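Local coordinates for protein cadherin-related family member 2 (PDB 5CYX) that probably joins adjacent microvilli of epithelial cells through calcium-dependent heterophilic complexes of its extracellular cadherin repeats with CDHR5, so controlling microvillus packing, at residues Asn156-Leu161 / Ile166-Thr171; Ser122-Val127 / Val208-Ile213; Pro103-Thr108 / Val140-Glu145. All blocks are in the same frame, centred on the assembly; numbering follows the deposited sequence.

Contact 1: residues Asn156-Leu161 / Ile166-Thr171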
loop_
_atom_site.group_PDB
_atom_site.type_symbol
_atom_site.label_atom_id
_atom_site.label_comp_id
_atom_site.label_asym_id
_atom_site.label_seq_id
_atom_site.Cartn_x
_atom_site.Cartn_y
_atom_site.Cartn_z
ATOM N N ASN A 156 -13.490 3.116 -6.993
ATOM C CA ASN A 156 -12.982 2.727 -5.675
ATOM C C ASN A 156 -12.095 1.447 -5.737
ATOM O O ASN A 156 -11.497 1.065 -4.742
ATOM C CB ASN A 156 -14.168 2.359 -4.796
ATOM C CG ASN A 156 -13.765 2.171 -3.328
ATOM O OD1 ASN A 156 -13.079 3.002 -2.789
ATOM N ND2 ASN A 156 -14.179 1.073 -2.703
ATOM N N LEU A 157 -12.125 0.776 -6.871
ATOM C CA LEU A 157 -11.640 -0.590 -7.029
ATOM C C LEU A 157 -10.118 -0.712 -7.082
ATOM O O LEU A 157 -9.572 -1.741 -6.687
ATOM C CB LEU A 157 -12.222 -1.179 -8.353
ATOM C CG LEU A 157 -12.326 -2.675 -8.537
ATOM C CD1 LEU A 157 -12.798 -3.460 -7.330
ATOM C CD2 LEU A 157 -13.279 -2.967 -9.689
ATOM N N PHE A 158 -9.441 0.316 -7.579
ATOM C CA PHE A 158 -8.033 0.223 -7.876
ATOM C C PHE A 158 -7.364 1.469 -7.421
ATOM O O PHE A 158 -7.945 2.501 -7.468
ATOM C CB PHE A 158 -7.758 0.085 -9.366
ATOM C CG PHE A 158 -8.387 -1.097 -9.985
ATOM C CD1 PHE A 158 -7.867 -2.382 -9.760
ATOM C CD2 PHE A 158 -9.433 -0.950 -10.919
ATOM C CE1 PHE A 158 -8.408 -3.484 -10.396
ATOM C CE2 PHE A 158 -9.999 -2.059 -11.505
ATOM C CZ PHE A 158 -9.471 -3.324 -11.257
ATOM N N ARG A 159 -6.105 1.341 -7.022
ATOM C CA ARG A 159 -5.339 2.487 -6.598
ATOM C C ARG A 159 -3.878 2.283 -6.956
ATOM O O ARG A 159 -3.429 1.165 -7.028
ATOM C CB ARG A 159 -5.500 2.679 -5.109
ATOM C CG ARG A 159 -5.080 1.482 -4.219
ATOM C CD ARG A 159 -5.494 1.807 -2.755
ATOM N NE ARG A 159 -5.206 0.739 -1.788
ATOM C CZ ARG A 159 -3.984 0.409 -1.322
ATOM N NH1 ARG A 159 -2.893 1.025 -1.762
ATOM N NH2 ARG A 159 -3.847 -0.558 -0.413
ATOM N N ILE A 160 -3.129 3.357 -7.088
ATOM C CA ILE A 160 -1.794 3.250 -7.585
ATOM C C ILE A 160 -0.798 3.826 -6.606
ATOM O O ILE A 160 -1.067 4.812 -5.922
ATOM C CB ILE A 160 -1.661 3.875 -9.003
ATOM C CG1 ILE A 160 -0.408 3.337 -9.658
ATOM C CG2 ILE A 160 -1.669 5.405 -8.918
ATOM C CD1 ILE A 160 -0.492 3.296 -11.185
ATOM N N LEU A 161 0.322 3.160 -6.503
ATOM C CA LEU A 161 1.390 3.520 -5.543
ATOM C C LEU A 161 2.459 4.316 -6.270
ATOM O O LEU A 161 2.603 4.249 -7.511
ATOM C CB LEU A 161 2.053 2.250 -4.966
ATOM C CG LEU A 161 1.226 1.267 -4.147
ATOM C CD1 LEU A 161 2.094 0.059 -3.763
ATOM C CD2 LEU A 161 0.677 1.937 -2.894
ATOM N N ILE A 166 -0.288 -0.984 -9.254
ATOM C CA ILE A 166 -1.725 -0.830 -9.141
ATOM C C ILE A 166 -2.154 -1.913 -8.151
ATOM O O ILE A 166 -1.841 -3.114 -8.340
ATOM C CB ILE A 166 -2.403 -1.061 -10.530
ATOM C CG1 ILE A 166 -1.882 -0.024 -11.513
ATOM C CG2 ILE A 166 -3.935 -1.020 -10.461
ATOM C CD1 ILE A 166 -2.383 -0.262 -12.940
ATOM N N VAL A 167 -2.792 -1.472 -7.074
ATOM C CA VAL A 167 -3.247 -2.345 -6.002
ATOM C C VAL A 167 -4.751 -2.441 -6.009
ATOM O O VAL A 167 -5.432 -1.399 -6.085
ATOM C CB VAL A 167 -2.794 -1.826 -4.622
ATOM C CG1 VAL A 167 -3.419 -2.664 -3.545
ATOM C CG2 VAL A 167 -1.269 -1.916 -4.540
ATOM N N LEU A 168 -5.257 -3.646 -5.805
ATOM C CA LEU A 168 -6.657 -3.868 -5.613
ATOM C C LEU A 168 -7.132 -3.358 -4.260
ATOM O O LEU A 168 -6.555 -3.772 -3.219
ATOM C CB LEU A 168 -6.937 -5.323 -5.684
ATOM C CG LEU A 168 -8.406 -5.672 -5.683
ATOM C CD1 LEU A 168 -9.098 -5.314 -7.012
ATOM C CD2 LEU A 168 -8.561 -7.132 -5.326
ATOM N N ASN A 169 -8.156 -2.496 -4.301
ATOM C CA ASN A 169 -8.717 -1.816 -3.138
ATOM C C ASN A 169 -10.112 -2.237 -2.701
ATOM O O ASN A 169 -10.549 -1.833 -1.664
ATOM C CB ASN A 169 -8.680 -0.303 -3.409
ATOM C CG ASN A 169 -9.040 0.501 -2.226
ATOM O OD1 ASN A 169 -8.290 0.550 -1.189
ATOM N ND2 ASN A 169 -10.217 1.164 -2.315
ATOM N N ASP A 170 -10.827 -3.010 -3.507
ATOM C CA ASP A 170 -12.131 -3.549 -3.169
ATOM C C ASP A 170 -12.253 -4.874 -3.928
ATOM O O ASP A 170 -11.363 -5.198 -4.691
ATOM C CB ASP A 170 -13.177 -2.540 -3.678
ATOM C CG ASP A 170 -14.543 -2.658 -3.009
ATOM O OD1 ASP A 170 -14.856 -3.634 -2.316
ATOM O OD2 ASP A 170 -15.360 -1.747 -3.230
ATOM N N THR A 171 -13.328 -5.627 -3.692
ATOM C CA THR A 171 -13.428 -7.018 -4.111
ATOM C C THR A 171 -13.996 -7.037 -5.516
ATOM O O THR A 171 -14.810 -6.170 -5.897
ATOM C CB THR A 171 -14.446 -7.790 -3.264
ATOM O OG1 THR A 171 -15.639 -7.000 -3.245
ATOM C CG2 THR A 171 -13.993 -7.980 -1.810
HETATM O O HOH W 1 -11.663 2.141 -0.245
#
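N169 OD1 is gripped by two N-H groups, R159 NE across the hairpin at 3.1 Å and the backbone N of V123 in a second copy of the protein. OD1 lies near the guanidinium plane, yet NE approaches from above the carbonyl plane of the amide. The bond is bent, 136° at the hydrogen, and the two flat groups stand 78° apart. The other amide branch is held straighter: N169 ND2 donates to N156 O at 2.7 Å, in the plane of both groups, and also to a water that in turn donates to N156 OD1. With CG anti to the backbone N, the N169 amide reaches across to the opposite segment. N156 ND2 reaches D170 OD2 at 3.1 Å, meeting it from above the carboxylate plane.

These bonds close the end of an antiparallel beta hairpin in the second cadherin repeat. R159 and V167 are its hydrogen-bonded pair, V167 N to R159 O at 2.7 Å and R159 N to V167 O at 3.0 Å; N169 N extends the pattern to L157 O. R159 CG sits between the backbone N and the carbonyl carbon (chi1 58°), and the extended chain runs alongside V167, whose CG1 lies over the guanidinium centre, 3.8 Å from R159 CZ. R159 NH2 continues to G121 O of the second subunit. Cut back to an alanine, this position is likely to cost N169 OD1 one of its two donors, take the guanidinium from beside V167 CG1 and leave that neighbouring carbonyl without its arginine.

On the other sheet face I160 CD1 packs on I166 CG1 at 3.6 Å and F158 CE1 on L168 CD1 at 3.9 Å, while the F158 ring meets Y181 edge-to-face.

Contact 2: residues Ser122-Val127 / Val208-Ile213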
loop_
_atom_site.group_PDB
_atom_site.type_symbol
_atom_site.label_atom_id
_atom_site.label_comp_id
_atom_site.label_asym_id
_atom_site.label_seq_id
_atom_site.Cartn_x
_atom_site.Cartn_y
_atom_site.Cartn_z
ATOM N N SER A 122 -3.719 -6.823 -2.814
ATOM C CA SER A 122 -2.854 -7.443 -3.842
ATOM C C SER A 122 -2.479 -6.468 -4.927
ATOM O O SER A 122 -3.345 -5.703 -5.425
ATOM C CB SER A 122 -3.538 -8.612 -4.513
ATOM O OG SER A 122 -3.988 -9.629 -3.653
ATOM N N VAL A 123 -1.246 -6.580 -5.407
ATOM C CA VAL A 123 -0.835 -5.942 -6.655
ATOM C C VAL A 123 -1.468 -6.630 -7.883
ATOM O O VAL A 123 -1.310 -7.822 -8.108
ATOM C CB VAL A 123 0.695 -5.845 -6.847
ATOM C CG1 VAL A 123 1.056 -5.390 -8.259
ATOM C CG2 VAL A 123 1.281 -4.842 -5.863
ATOM N N VAL A 124 -2.102 -5.812 -8.711
ATOM C CA VAL A 124 -2.757 -6.243 -9.929
ATOM C C VAL A 124 -1.821 -6.203 -11.116
ATOM O O VAL A 124 -1.875 -7.058 -11.930
ATOM C CB VAL A 124 -3.983 -5.350 -10.266
ATOM C CG1 VAL A 124 -4.519 -5.618 -11.700
ATOM C CG2 VAL A 124 -5.048 -5.612 -9.258
ATOM N N PHE A 125 -1.043 -5.145 -11.215
ATOM C CA PHE A 125 -0.153 -4.910 -12.333
ATOM C C PHE A 125 0.740 -3.754 -11.968
ATOM O O PHE A 125 0.310 -2.827 -11.210
ATOM C CB PHE A 125 -0.946 -4.494 -13.602
ATOM C CG PHE A 125 -0.158 -4.679 -14.886
ATOM C CD1 PHE A 125 0.206 -5.951 -15.314
ATOM C CD2 PHE A 125 0.254 -3.568 -15.653
ATOM C CE1 PHE A 125 0.963 -6.130 -16.485
ATOM C CE2 PHE A 125 0.989 -3.750 -16.834
ATOM C CZ PHE A 125 1.371 -5.032 -17.227
ATOM N N SER A 126 1.927 -3.748 -12.551
ATOM C CA SER A 126 2.903 -2.699 -12.301
ATOM C C SER A 126 3.366 -2.061 -13.606
ATOM O O SER A 126 3.599 -2.748 -14.582
ATOM C CB SER A 126 4.071 -3.270 -11.496
ATOM O OG SER A 126 3.603 -3.605 -10.190
ATOM N N VAL A 127 3.391 -0.731 -13.639
ATOM C CA VAL A 127 4.007 -0.010 -14.745
ATOM C C VAL A 127 5.261 0.755 -14.270
ATOM O O VAL A 127 5.441 1.024 -13.073
ATOM C CB VAL A 127 2.993 0.927 -15.425
ATOM C CG1 VAL A 127 1.913 0.096 -16.120
ATOM C CG2 VAL A 127 2.347 1.893 -14.421
ATOM N N VAL A 208 -4.305 0.250 -19.278
ATOM C CA VAL A 208 -4.233 -1.101 -18.742
ATOM C C VAL A 208 -5.586 -1.772 -18.793
ATOM O O VAL A 208 -6.545 -1.339 -18.096
ATOM C CB VAL A 208 -3.707 -1.121 -17.289
ATOM C CG1 VAL A 208 -3.461 -2.565 -16.835
ATOM C CG2 VAL A 208 -2.426 -0.326 -17.221
ATOM N N SER A 209 -5.641 -2.806 -19.614
ATOM C CA SER A 209 -6.801 -3.654 -19.778
ATOM C C SER A 209 -6.745 -4.832 -18.831
ATOM O O SER A 209 -5.811 -5.643 -18.901
ATOM C CB SER A 209 -6.847 -4.179 -21.208
ATOM O OG SER A 209 -6.912 -3.068 -22.081
ATOM N N ILE A 210 -7.745 -4.924 -17.945
ATOM C CA ILE A 210 -7.833 -6.003 -16.961
ATOM C C ILE A 210 -8.966 -6.973 -17.246
ATOM O O ILE A 210 -10.102 -6.545 -17.234
ATOM C CB ILE A 210 -7.975 -5.419 -15.546
ATOM C CG1 ILE A 210 -6.819 -4.444 -15.276
ATOM C CG2 ILE A 210 -7.989 -6.526 -14.498
ATOM C CD1 ILE A 210 -6.996 -3.636 -14.049
ATOM N N SER A 211 -8.678 -8.260 -17.516
ATOM C CA SER A 211 -9.731 -9.290 -17.569
ATOM C C SER A 211 -9.920 -9.946 -16.181
ATOM O O SER A 211 -8.971 -10.345 -15.562
ATOM C CB SER A 211 -9.447 -10.362 -18.615
ATOM O OG SER A 211 -9.096 -9.732 -19.818
ATOM N N VAL A 212 -11.164 -10.041 -15.722
ATOM C CA VAL A 212 -11.481 -10.748 -14.506
ATOM C C VAL A 212 -11.934 -12.132 -14.853
ATOM O O VAL A 212 -12.827 -12.293 -15.704
ATOM C CB VAL A 212 -12.615 -10.046 -13.749
ATOM C CG1 VAL A 212 -12.825 -10.720 -12.386
ATOM C CG2 VAL A 212 -12.275 -8.570 -13.592
ATOM N N ILE A 213 -11.335 -13.113 -14.196
ATOM C CA ILE A 213 -11.595 -14.528 -14.403
ATOM C C ILE A 213 -12.637 -14.989 -13.410
ATOM O O ILE A 213 -12.522 -14.782 -12.175
ATOM C CB ILE A 213 -10.297 -15.343 -14.192
ATOM C CG1 ILE A 213 -9.281 -15.015 -15.288
ATOM C CG2 ILE A 213 -10.553 -16.852 -14.100
ATOM C CD1 ILE A 213 -7.878 -15.534 -14.952
#
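V208 reaches from strand 206-213 toward strand 123-126 and forks at CB, each methyl taking a different neighbour. CB itself stays behind the two methyls. CG1, anti to the backbone N (chi1 -172°), touches F125 at ring atom CD2, 4.0 Å away, and approaches the ring obliquely. CG2 is turned instead to V127 CG1, a looser contact of 4.5 Å. One valine thus bridges two residues on the same side of the facing strand.

Farther along, I210 meets V124. The ethyl arm of I210 is extended, and its terminal CD1 lies 3.9 Å from V124 CG1, the two side chains crossing at about a right angle. No hydrogen bond links the segments: the CA atoms of V124 and I210 are 8.7 Å apart, the gap being bridged by side chains alone. L183 and I114 also pack on I210, and L118 and L168 on V124, making the contact part of a continuous apolar core.

V124 and F125 are consecutive, yet both point toward strand 206-213. A beta bulge allows this: both residues pair through their backbones with I166 of the adjacent strand, and V124 has a helix-like psi of -43° that breaks the regular alternation. The arrangement is that of the two-sheet sandwich of a cadherin repeat, here the second extracellular one, in which the sheet holding strand 123-126 packs face to face against the sheet holding strand 206-213.

Contact 3: residues Pro103-Thr108 / Val140-Glu145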
loop_
_atom_site.group_PDB
_atom_site.type_symbol
_atom_site.label_atom_id
_atom_site.label_comp_id
_atom_site.label_asym_id
_atom_site.label_seq_id
_atom_site.Cartn_x
_atom_site.Cartn_y
_atom_site.Cartn_z
ATOM N N PRO A 103 8.301 11.926 -18.291
ATOM C CA PRO A 103 8.247 10.530 -17.947
ATOM C C PRO A 103 7.803 9.718 -19.145
ATOM O O PRO A 103 6.805 10.061 -19.764
ATOM C CB PRO A 103 7.167 10.487 -16.862
ATOM C CG PRO A 103 7.232 11.819 -16.214
ATOM C CD PRO A 103 7.444 12.727 -17.401
ATOM N N VAL A 104 8.533 8.654 -19.440
ATOM C CA VAL A 104 8.253 7.809 -20.600
ATOM C C VAL A 104 8.111 6.342 -20.141
ATOM O O VAL A 104 8.860 5.867 -19.257
ATOM C CB VAL A 104 9.353 7.929 -21.718
ATOM C CG1 VAL A 104 9.217 9.242 -22.474
ATOM C CG2 VAL A 104 10.770 7.815 -21.137
ATOM N N PHE A 105 7.112 5.677 -20.711
ATOM C CA PHE A 105 6.833 4.256 -20.551
ATOM C C PHE A 105 7.258 3.630 -21.867
ATOM O O PHE A 105 7.134 4.295 -22.885
ATOM C CB PHE A 105 5.317 4.017 -20.468
ATOM C CG PHE A 105 4.622 4.596 -19.240
ATOM C CD1 PHE A 105 4.487 3.847 -18.098
ATOM C CD2 PHE A 105 4.017 5.833 -19.285
ATOM C CE1 PHE A 105 3.821 4.357 -16.970
ATOM C CE2 PHE A 105 3.329 6.343 -18.192
ATOM C CZ PHE A 105 3.234 5.605 -17.023
ATOM N N LEU A 106 7.651 2.357 -21.863
ATOM C CA LEU A 106 8.047 1.613 -23.087
ATOM C C LEU A 106 6.902 1.211 -24.073
ATOM O O LEU A 106 7.157 1.084 -25.261
ATOM C CB LEU A 106 8.844 0.357 -22.701
ATOM C CG LEU A 106 10.215 0.637 -22.064
ATOM C CD1 LEU A 106 10.700 -0.603 -21.323
ATOM C CD2 LEU A 106 11.231 1.079 -23.128
ATOM N N ASN A 107 5.685 0.966 -23.560
ATOM C CA ASN A 107 4.469 0.804 -24.383
ATOM C C ASN A 107 3.371 1.728 -23.876
ATOM O O ASN A 107 3.451 2.238 -22.751
ATOM C CB ASN A 107 3.956 -0.639 -24.362
ATOM C CG ASN A 107 4.934 -1.605 -24.980
ATOM O OD1 ASN A 107 5.772 -2.194 -24.279
ATOM N ND2 ASN A 107 4.864 -1.756 -26.288
ATOM N N THR A 108 2.348 1.914 -24.710
ATOM C CA THR A 108 1.148 2.685 -24.355
ATOM C C THR A 108 -0.067 1.836 -23.923
ATOM O O THR A 108 -1.053 2.389 -23.403
ATOM C CB THR A 108 0.670 3.564 -25.535
ATOM O OG1 THR A 108 0.262 2.733 -26.630
ATOM C CG2 THR A 108 1.770 4.495 -25.971
ATOM N N VAL A 140 9.391 10.404 -10.540
ATOM C CA VAL A 140 8.144 10.035 -11.157
ATOM C C VAL A 140 7.029 9.685 -10.146
ATOM O O VAL A 140 7.266 8.982 -9.174
ATOM C CB VAL A 140 8.369 8.894 -12.166
ATOM C CG1 VAL A 140 7.087 8.618 -12.927
ATOM C CG2 VAL A 140 9.474 9.295 -13.145
ATOM N N GLN A 141 5.839 10.250 -10.358
ATOM C CA GLN A 141 4.632 9.914 -9.615
ATOM C C GLN A 141 3.636 9.368 -10.616
ATOM O O GLN A 141 3.695 9.740 -11.803
ATOM C CB GLN A 141 4.021 11.170 -8.956
ATOM C CG GLN A 141 5.033 12.093 -8.292
ATOM C CD GLN A 141 4.414 13.011 -7.233
ATOM O OE1 GLN A 141 5.036 13.998 -6.781
ATOM N NE2 GLN A 141 3.209 12.677 -6.796
ATOM N N TYR A 142 2.736 8.507 -10.146
ATOM C CA TYR A 142 1.711 7.885 -10.971
ATOM C C TYR A 142 0.293 8.247 -10.584
ATOM O O TYR A 142 -0.001 8.435 -9.417
ATOM C CB TYR A 142 1.835 6.371 -10.881
ATOM C CG TYR A 142 3.190 5.905 -11.331
ATOM C CD1 TYR A 142 4.260 5.842 -10.432
ATOM C CD2 TYR A 142 3.410 5.517 -12.658
ATOM C CE1 TYR A 142 5.518 5.426 -10.865
ATOM C CE2 TYR A 142 4.647 5.111 -13.087
ATOM C CZ TYR A 142 5.689 5.032 -12.201
ATOM O OH TYR A 142 6.919 4.623 -12.647
ATOM N N PHE A 143 -0.595 8.232 -11.573
ATOM C CA PHE A 143 -2.002 8.608 -11.374
ATOM C C PHE A 143 -2.910 7.745 -12.216
ATOM O O PHE A 143 -2.577 7.438 -13.371
ATOM C CB PHE A 143 -2.265 10.064 -11.777
ATOM C CG PHE A 143 -1.394 11.009 -11.104
ATOM C CD1 PHE A 143 -1.766 11.564 -9.857
ATOM C CD2 PHE A 143 -0.169 11.332 -11.653
ATOM C CE1 PHE A 143 -0.909 12.445 -9.215
ATOM C CE2 PHE A 143 0.702 12.188 -11.000
ATOM C CZ PHE A 143 0.322 12.758 -9.767
ATOM N N ILE A 144 -4.039 7.353 -11.624
ATOM C CA ILE A 144 -5.113 6.719 -12.335
ATOM C C ILE A 144 -6.039 7.824 -12.801
ATOM O O ILE A 144 -6.666 8.470 -11.972
ATOM C CB ILE A 144 -5.890 5.703 -11.471
ATOM C CG1 ILE A 144 -4.991 4.496 -11.171
ATOM C CG2 ILE A 144 -7.159 5.231 -12.199
ATOM C CD1 ILE A 144 -5.553 3.599 -10.090
ATOM N N GLU A 145 -6.124 8.034 -14.101
ATOM C CA GLU A 145 -6.957 9.104 -14.668
ATOM C C GLU A 145 -8.419 8.705 -14.807
ATOM O O GLU A 145 -9.300 9.467 -14.425
ATOM C CB GLU A 145 -6.415 9.580 -16.024
ATOM C CG GLU A 145 -5.116 10.377 -15.930
ATOM C CD GLU A 145 -5.295 11.723 -15.234
ATOM O OE1 GLU A 145 -5.883 12.657 -15.857
ATOM O OE2 GLU A 145 -4.887 11.842 -14.039
#
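F105 and Y142 supply the aromatic part of this contact. F105 CE1 lies 4.0 Å from Y142 CE2, near the plane of the tyrosine ring and therefore at its edge, and F105 CZ is only a little farther from the same atom. The two side chains come from opposite sides and slide past each other in opposite directions, so that they overlap only near their ends. Both have CG anti to the carbonyl carbon (chi1 -66° for F105, -59° for Y142), which brings the rings together although neither CB points straight at the other segment.

The aliphatic part is looser. P103 CB rests 4.4 Å from V140 CG1, and that same methyl lies 3.9 Å above one face of the Y142 ring, offset toward its rim. V140 CG1 thus touches the proline across the contact and the tyrosine two residues along its own strand, tying the two halves of the contact together.

Polar bonds act around this apolar patch, not across it. Y142 OH accepts the backbone N-H of A129, which holds the far end of the ring in place, and V104 pairs through its backbone with E130.

P103 follows closely on the calcium-binding linker residues N99 and N101, and its side chain is about 5 Å from a calcium ion. From there the 103-108 segment leads into strand 109-115 of the second cadherin repeat. Across from it, strand 140-148 is an outer strand of its sheet, paired with strand 180-189, whose A187 packs against P103, F105 and V140; Y142 also touches I160 of strand 158-160, in the other sheet.

Overall arrangement
All three contacts lie in the second cadherin repeat, with centres 10 Å (contacts 1 and 2), 15 Å (2 and 3) and 17 Å (1 and 3) apart. Contact 1 is nested in the chain loop that contact 2 closes, and both reach the three-stranded sheet in which 165-168 is the middle strand. Contact 3 joins them from the linker end: F105 CE1 lies 3.8 Å from V127 CG2 of contact 2, and I160 CG2 of contact 1 is 3.5 Å from Y142 O. Contact 3 sits beside the calcium sites between the first two repeats. Contact 1 meets both other copies of the protein, contact 2 the third subunit, and contact 3 the second through Q141.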